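Local coordinates for exodeoxyribonuclease III (Neisseria meningitidis, PDB 2JC4), which is a 3'-5' exonuclease of the AP/ExoA family of DNA repair enzymes and probably degrades double-stranded DNA with the help of magnesium or manganese, at residues I29-E34 with V101-C106; V65-R70 with I92-S97; K140-G145 with D217-S222. One frame throughout, in Å; residues are numbered along the deposited sequence.

Contact 1: I29-E34 with V101-C106; sequences ILVLQE and VINVYC. With MG (magnesium ion), chain B.
Glu34 covers one face of the Tyr105 ring: its CG sits 3.9 Å from the ring centroid, offset toward the rim, in a CH-pi contact. Gln33 CB approaches the same ring obliquely, near CB and CD1 of Tyr105. Gln33 and Tyr105 end strands 29-33 and 99-105, which lie in the two facing sheets of the DNase I-like sandwich with axes only 24° apart; Glu34 follows directly after the first. The Glu34 carboxylate plane is inclined 63° to the ring, with OE2 3.1 Å from Tyr105 OH. Its other oxygen, OE1, binds magnesium at 2.3 Å, in a shell completed by Asn9 and four waters, while Asn7 ND2 donates to OE2. Tyr105 is a predicted active-site residue, consistent with its place beside the metal ligand.

Deeper between the sheets, Asn103 extends its amide toward strand 29-33 because CG stands anti to the backbone N (chi1 175°). Asn103 ND2 donates to Leu32 O at 2.9 Å, reaching it from above the carbonyl plane. Asn103 OD1 accepts from Gln33 NE2 at 2.8 Å, the Gln33 chain being bent at chi2; the two amides are steeply inclined to each other. NE2 also bonds to Thr5 OG1 of strand 2-7, so this buried nitrogen has one partner in each sheet. Farther along, the join becomes purely apolar, with Val31 CG1 3.7 Å from Val101 CG1.

Contact 2: V65-R70 with I92-S97; sequences VAIVSR and IAATVS
The outer part of the DNase I-like beta sandwich is closed here by strand 65-69 of one sheet lying over strand 91-96 of the other, with Val65, Ile67 and Ser69 facing Ile92, Ala94 and Val96. The strands run almost the same way, 21° apart, and their axes approach to 7.3 Å, so they meet through side chains and not through their backbones. At one end Val65 CG2 touches Ile92 CG2 at 3.6 Å, the two side chains passing alongside each other as they reach in from opposing strands. Both methyls stand between their own backbone N and carbonyl carbon, the crowded position. The same Ile92 methyl also meets Ile67 CG1 at 3.9 Å and thus sits against both residues.

Ile67 has CG1 anti to its carbonyl carbon (chi1 -63°), and CD1 reaches the backbone of the opposite strand, 3.9 Å from Ile92 O and equally close to Ala94 N. The small Ala94 CB meets this CD1 at 4.1 Å. At the other end Val96 CG1 lies 3.7 Å from both CB and OG of Ser69, whose hydroxyl bonds to Ser71 O. Val55 of the neighbouring strand touches both Ile67 and Ile92, and Val65 also reaches Tyr105. Such an apolar layer between two face-to-face sheets is the core of the sandwich fold of the endonuclease/exonuclease/phosphatase family.

Contact 3: K140-G145 with D217-S222; sequences KLVLLG and DHILVS
Ser222 turns OG between its backbone N and carbonyl carbon (chi1 59°), where it accepts a hydrogen bond from Leu141 N at 3.0 Å and in turn donates to Gly139 O. Val142 and Ile219 each place a methyl anti to the backbone N, CG1 of Val142 (chi1 -176°) and CG2 of Ile219, and these two methyls meet at 3.6 Å. The residues lie on antiparallel neighbours, strands 141-144 and 217-221, within one sheet of the sandwich. Paired backbone bonds fasten them: Leu143 N to Leu220 O and Leu220 N to Leu143 O, both 2.8 Å, then Gly145 N to His218 O and His218 N to Gly145 O. Between these hydrogen-bonded pairs, Leu144 faces Ile219 in a non-hydrogen-bonded pair, and Leu144 CB comes 4.0 Å from Ile219 CG1, the side chains lying alongside each other.

That face, with Val142, Leu144, Ile219 and Val221, looks into the sandwich, toward strands 2-7 and 250-254. On the reverse face Leu143 and Leu220 run alongside each other, and CD2 of Leu143 lies 4.2 Å from CD1 of Leu220. Gly145 adopts a phi of 146°, at which a CB would press against the preceding carbonyl O, and here the chain turns a corner toward Asp146. Across from it Asp217 directs OD2 to His247 ND1 and Thr199 OG1. An Asp at the start of a strand, paired with a His from a loop and beside the predicted catalytic Asp146, is typical of the active site of the ExoIII-like AP endonucleases.

How the contacts relate
From the N terminus, strand 29-33 enters the first sheet and strand 65-69 joins as its neighbour. The chain then crosses to the second sheet: strand 91-96 closes contact 2, and strand 99-105, following directly, closes contact 1. Contact 2 therefore lies within the loop of contact 1, and both tie the two sheets face to face. Leu30 O to Val68 N links them edge to edge, as Asn103 N to Ile92 O probably does. Contact 3 opens in series at strand 141-144, after helix 115-135, and closes only at strand 217-221, after a long, partly helical excursion. It joins two strands of the second sheet, with Ile102 bonded to Val142 and Leu144, while Leu144 also packs on Val31.

Contact 1: I29-E34 with V101-C106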
# COMPACT_ATOMS: atom_id res chain seq x y z
N ILE A 29 12.82 0.74 3.89
CA ILE A 29 11.64 1.59 4.06
C ILE A 29 10.46 0.67 4.22
O ILE A 29 10.30 -0.24 3.42
CB ILE A 29 11.39 2.46 2.81
CG1 ILE A 29 12.56 3.43 2.62
CG2 ILE A 29 10.09 3.32 2.92
CD1 ILE A 29 12.66 3.96 1.17
N LEU A 30 9.68 0.88 5.29
CA LEU A 30 8.42 0.15 5.52
C LEU A 30 7.30 1.19 5.56
O LEU A 30 7.35 2.13 6.34
CB LEU A 30 8.45 -0.59 6.86
CG LEU A 30 7.16 -1.22 7.41
CD1 LEU A 30 6.66 -2.27 6.43
CD2 LEU A 30 7.39 -1.84 8.80
N VAL A 31 6.32 1.05 4.68
CA VAL A 31 5.15 1.92 4.74
C VAL A 31 3.94 1.10 5.22
O VAL A 31 3.81 -0.09 4.86
CB VAL A 31 4.91 2.66 3.42
CG1 VAL A 31 6.20 3.33 2.89
CG2 VAL A 31 4.29 1.77 2.32
N LEU A 32 3.08 1.75 6.02
CA LEU A 32 1.97 1.12 6.70
C LEU A 32 0.66 1.80 6.38
O LEU A 32 0.63 3.03 6.21
CB LEU A 32 2.15 1.20 8.25
CG LEU A 32 3.51 0.70 8.75
CD1 LEU A 32 3.62 0.92 10.26
CD2 LEU A 32 3.60 -0.79 8.45
N GLN A 33 -0.40 0.99 6.28
CA GLN A 33 -1.79 1.46 6.18
C GLN A 33 -2.66 0.84 7.29
O GLN A 33 -2.37 -0.25 7.82
CB GLN A 33 -2.39 1.11 4.81
CG GLN A 33 -1.53 1.54 3.62
CD GLN A 33 -0.50 0.48 3.27
OE1 GLN A 33 -0.76 -0.71 3.35
NE2 GLN A 33 0.69 0.91 2.89
N GLU A 34 -3.77 1.51 7.58
CA GLU A 34 -4.72 1.13 8.61
C GLU A 34 -4.05 1.14 9.97
O GLU A 34 -4.15 0.19 10.76
CB GLU A 34 -5.42 -0.20 8.30
CG GLU A 34 -6.38 -0.09 7.15
CD GLU A 34 -7.34 -1.27 7.07
OE1 GLU A 34 -7.69 -1.88 8.11
OE2 GLU A 34 -7.74 -1.58 5.94
N VAL A 101 8.60 8.55 -1.99
CA VAL A 101 7.75 7.44 -1.58
C VAL A 101 6.36 8.02 -1.35
O VAL A 101 6.18 8.89 -0.54
CB VAL A 101 8.28 6.81 -0.29
CG1 VAL A 101 7.29 5.75 0.29
CG2 VAL A 101 9.66 6.20 -0.55
N ILE A 102 5.37 7.55 -2.09
CA ILE A 102 3.98 7.97 -1.82
C ILE A 102 3.19 6.76 -1.30
O ILE A 102 2.95 5.83 -2.06
CB ILE A 102 3.33 8.58 -3.11
CG1 ILE A 102 4.24 9.70 -3.70
CG2 ILE A 102 1.86 9.00 -2.84
CD1 ILE A 102 3.79 10.22 -5.08
N ASN A 103 2.79 6.78 -0.01
CA ASN A 103 2.08 5.67 0.61
C ASN A 103 0.57 5.98 0.61
O ASN A 103 0.16 7.05 1.07
CB ASN A 103 2.59 5.53 2.05
CG ASN A 103 1.84 4.48 2.86
OD1 ASN A 103 1.22 3.56 2.31
ND2 ASN A 103 1.94 4.59 4.20
N VAL A 104 -0.23 5.04 0.14
CA VAL A 104 -1.67 5.21 0.05
C VAL A 104 -2.43 4.09 0.77
O VAL A 104 -2.08 2.91 0.67
CB VAL A 104 -2.12 5.28 -1.46
CG1 VAL A 104 -1.73 6.62 -2.07
CG2 VAL A 104 -1.57 4.05 -2.34
N TYR A 105 -3.46 4.48 1.48
CA TYR A 105 -4.48 3.55 1.91
C TYR A 105 -5.74 3.97 1.12
O TYR A 105 -6.44 4.91 1.53
CB TYR A 105 -4.71 3.60 3.44
CG TYR A 105 -5.94 2.80 3.78
CD1 TYR A 105 -6.08 1.50 3.27
CD2 TYR A 105 -7.01 3.35 4.52
CE1 TYR A 105 -7.24 0.74 3.53
CE2 TYR A 105 -8.17 2.58 4.79
CZ TYR A 105 -8.27 1.29 4.26
OH TYR A 105 -9.41 0.52 4.45
N CYS A 106 -5.98 3.33 -0.03
CA CYS A 106 -6.99 3.82 -0.97
C CYS A 106 -8.37 3.44 -0.48
O CYS A 106 -8.55 2.44 0.25
CB CYS A 106 -6.80 3.23 -2.37
SG CYS A 106 -5.21 3.70 -3.12
MG MG B . -8.92 -3.88 8.08
O HOH W 1 -9.52 -3.36 6.04
O HOH W 2 -9.89 -5.86 7.92
O HOH W 3 -10.68 -2.85 8.91
O HOH W 4 -7.08 -4.56 7.03

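Contact 2: V65-R70 with I92-S97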
# COMPACT_ATOMS: atom_id res chain seq x y z
N VAL A 65 -1.92 6.25 7.90
CA VAL A 65 -0.78 5.82 7.06
C VAL A 65 0.56 6.28 7.69
O VAL A 65 0.61 7.35 8.34
CB VAL A 65 -0.89 6.38 5.59
CG1 VAL A 65 -1.92 5.61 4.80
CG2 VAL A 65 -1.23 7.90 5.57
N ALA A 66 1.60 5.49 7.55
CA ALA A 66 2.90 5.88 8.13
C ALA A 66 4.02 5.48 7.20
O ALA A 66 3.86 4.56 6.42
CB ALA A 66 3.09 5.20 9.51
N ILE A 67 5.16 6.17 7.30
CA ILE A 67 6.41 5.80 6.60
C ILE A 67 7.50 5.63 7.65
O ILE A 67 7.72 6.53 8.48
CB ILE A 67 6.86 6.83 5.55
CG1 ILE A 67 5.81 6.97 4.43
CG2 ILE A 67 8.21 6.46 5.00
CD1 ILE A 67 6.01 8.17 3.53
N VAL A 68 8.15 4.49 7.63
CA VAL A 68 9.12 4.15 8.69
C VAL A 68 10.42 3.80 7.98
O VAL A 68 10.41 2.99 7.05
CB VAL A 68 8.63 2.96 9.52
CG1 VAL A 68 9.64 2.62 10.60
CG2 VAL A 68 7.23 3.22 10.09
N SER A 69 11.53 4.44 8.36
CA SER A 69 12.76 4.25 7.60
C SER A 69 14.00 4.49 8.45
O SER A 69 13.94 5.22 9.43
CB SER A 69 12.78 5.19 6.38
OG SER A 69 12.51 6.54 6.77
N ARG A 70 15.12 3.86 8.09
CA ARG A 70 16.33 4.17 8.86
C ARG A 70 16.94 5.49 8.40
O ARG A 70 17.62 6.16 9.19
CB ARG A 70 17.32 2.99 8.95
CG ARG A 70 16.87 2.03 10.09
CD ARG A 70 17.97 1.33 10.86
NE ARG A 70 18.49 2.16 11.95
CZ ARG A 70 19.19 1.68 12.96
NH1 ARG A 70 19.43 0.37 13.04
NH2 ARG A 70 19.65 2.51 13.91
N ILE A 92 0.33 9.80 2.56
CA ILE A 92 1.50 10.48 3.09
C ILE A 92 2.64 10.22 2.13
O ILE A 92 2.79 9.11 1.60
CB ILE A 92 1.84 10.00 4.55
CG1 ILE A 92 2.94 10.88 5.16
CG2 ILE A 92 2.19 8.47 4.62
CD1 ILE A 92 3.14 10.65 6.67
N ALA A 93 3.44 11.25 1.87
CA ALA A 93 4.60 11.10 0.98
C ALA A 93 5.85 11.69 1.63
O ALA A 93 5.77 12.60 2.45
CB ALA A 93 4.34 11.77 -0.39
N ALA A 94 7.01 11.20 1.24
CA ALA A 94 8.24 11.79 1.74
C ALA A 94 9.34 11.30 0.84
O ALA A 94 9.16 10.31 0.16
CB ALA A 94 8.50 11.38 3.17
N THR A 95 10.46 12.02 0.84
CA THR A 95 11.64 11.67 0.06
C THR A 95 12.61 11.03 1.04
O THR A 95 13.03 11.68 2.04
CB THR A 95 12.29 12.91 -0.62
OG1 THR A 95 11.29 13.63 -1.36
CG2 THR A 95 13.40 12.50 -1.56
N VAL A 96 12.94 9.77 0.76
CA VAL A 96 13.71 8.91 1.65
C VAL A 96 14.87 8.38 0.84
O VAL A 96 14.65 7.69 -0.17
CB VAL A 96 12.86 7.71 2.19
CG1 VAL A 96 13.63 6.95 3.25
CG2 VAL A 96 11.51 8.17 2.75
N SER A 97 16.10 8.70 1.25
CA SER A 97 17.29 8.25 0.46
C SER A 97 17.16 8.59 -1.02
O SER A 97 17.48 7.75 -1.87
CB SER A 97 17.50 6.75 0.57
OG SER A 97 17.95 6.38 1.85

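Contact 3: K140-G145 with D217-S222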
# COMPACT_ATOMS: atom_id res chain seq x y z
N LYS A 140 13.15 9.04 -9.34
CA LYS A 140 12.99 7.81 -8.57
C LYS A 140 11.71 8.01 -7.74
O LYS A 140 11.68 8.80 -6.82
CB LYS A 140 14.22 7.56 -7.72
CG LYS A 140 15.44 7.23 -8.55
CD LYS A 140 16.63 6.96 -7.64
CE LYS A 140 17.85 6.47 -8.43
NZ LYS A 140 19.00 6.25 -7.50
N LEU A 141 10.64 7.32 -8.13
CA LEU A 141 9.38 7.50 -7.40
C LEU A 141 8.69 6.16 -7.22
O LEU A 141 8.69 5.35 -8.13
CB LEU A 141 8.49 8.56 -8.09
CG LEU A 141 7.09 8.83 -7.46
CD1 LEU A 141 6.73 10.35 -7.53
CD2 LEU A 141 5.97 7.92 -8.06
N VAL A 142 8.16 5.94 -6.02
CA VAL A 142 7.42 4.69 -5.70
C VAL A 142 6.07 5.06 -5.13
O VAL A 142 5.97 5.72 -4.10
CB VAL A 142 8.19 3.76 -4.71
CG1 VAL A 142 7.43 2.48 -4.48
CG2 VAL A 142 9.56 3.38 -5.25
N LEU A 143 5.01 4.62 -5.80
CA LEU A 143 3.64 4.79 -5.30
C LEU A 143 3.16 3.42 -4.85
O LEU A 143 3.01 2.52 -5.69
CB LEU A 143 2.71 5.37 -6.40
CG LEU A 143 1.18 5.32 -6.16
CD1 LEU A 143 0.80 6.26 -5.03
CD2 LEU A 143 0.35 5.63 -7.42
N LEU A 144 2.93 3.24 -3.55
CA LEU A 144 2.63 1.89 -3.04
C LEU A 144 1.63 1.91 -1.92
O LEU A 144 1.40 2.96 -1.30
CB LEU A 144 3.92 1.14 -2.59
CG LEU A 144 4.62 1.55 -1.27
CD1 LEU A 144 5.91 0.75 -1.11
CD2 LEU A 144 4.94 3.08 -1.16
N GLY A 145 1.01 0.76 -1.65
CA GLY A 145 0.02 0.71 -0.58
C GLY A 145 -1.09 -0.26 -0.91
O GLY A 145 -0.93 -1.17 -1.74
N ASP A 217 -2.67 -5.12 -2.86
CA ASP A 217 -1.55 -4.33 -2.38
C ASP A 217 -0.43 -4.33 -3.41
O ASP A 217 0.09 -5.42 -3.80
CB ASP A 217 -1.06 -4.91 -1.05
CG ASP A 217 -2.16 -4.92 0.00
OD1 ASP A 217 -2.30 -3.89 0.67
OD2 ASP A 217 -2.83 -5.97 0.20
N HIS A 218 -0.04 -3.13 -3.85
CA HIS A 218 0.83 -3.03 -5.06
C HIS A 218 1.99 -2.11 -4.82
O HIS A 218 1.95 -1.29 -3.90
CB HIS A 218 0.04 -2.51 -6.28
CG HIS A 218 -1.21 -3.29 -6.57
ND1 HIS A 218 -1.19 -4.64 -6.82
CD2 HIS A 218 -2.52 -2.93 -6.57
CE1 HIS A 218 -2.44 -5.07 -7.00
NE2 HIS A 218 -3.26 -4.05 -6.86
N ILE A 219 3.01 -2.20 -5.68
CA ILE A 219 4.15 -1.26 -5.61
C ILE A 219 4.36 -0.75 -7.04
O ILE A 219 4.71 -1.53 -7.92
CB ILE A 219 5.43 -1.95 -5.07
CG1 ILE A 219 5.20 -2.45 -3.63
CG2 ILE A 219 6.61 -0.93 -5.04
CD1 ILE A 219 6.32 -3.28 -3.08
N LEU A 220 4.03 0.51 -7.28
CA LEU A 220 4.07 1.06 -8.64
C LEU A 220 5.31 1.94 -8.71
O LEU A 220 5.56 2.75 -7.80
CB LEU A 220 2.79 1.85 -8.98
CG LEU A 220 1.38 1.25 -8.76
CD1 LEU A 220 0.32 2.05 -9.53
CD2 LEU A 220 1.29 -0.20 -9.08
N VAL A 221 6.13 1.73 -9.75
CA VAL A 221 7.46 2.35 -9.78
C VAL A 221 7.72 3.18 -11.07
O VAL A 221 7.25 2.83 -12.15
CB VAL A 221 8.62 1.27 -9.57
CG1 VAL A 221 8.43 0.51 -8.22
CG2 VAL A 221 8.65 0.25 -10.73
N SER A 222 8.50 4.25 -10.95
CA SER A 222 8.94 5.00 -12.12
C SER A 222 9.97 4.17 -12.90
O SER A 222 10.57 3.22 -12.35
CB SER A 222 9.62 6.31 -11.68
OG SER A 222 10.73 6.02 -10.85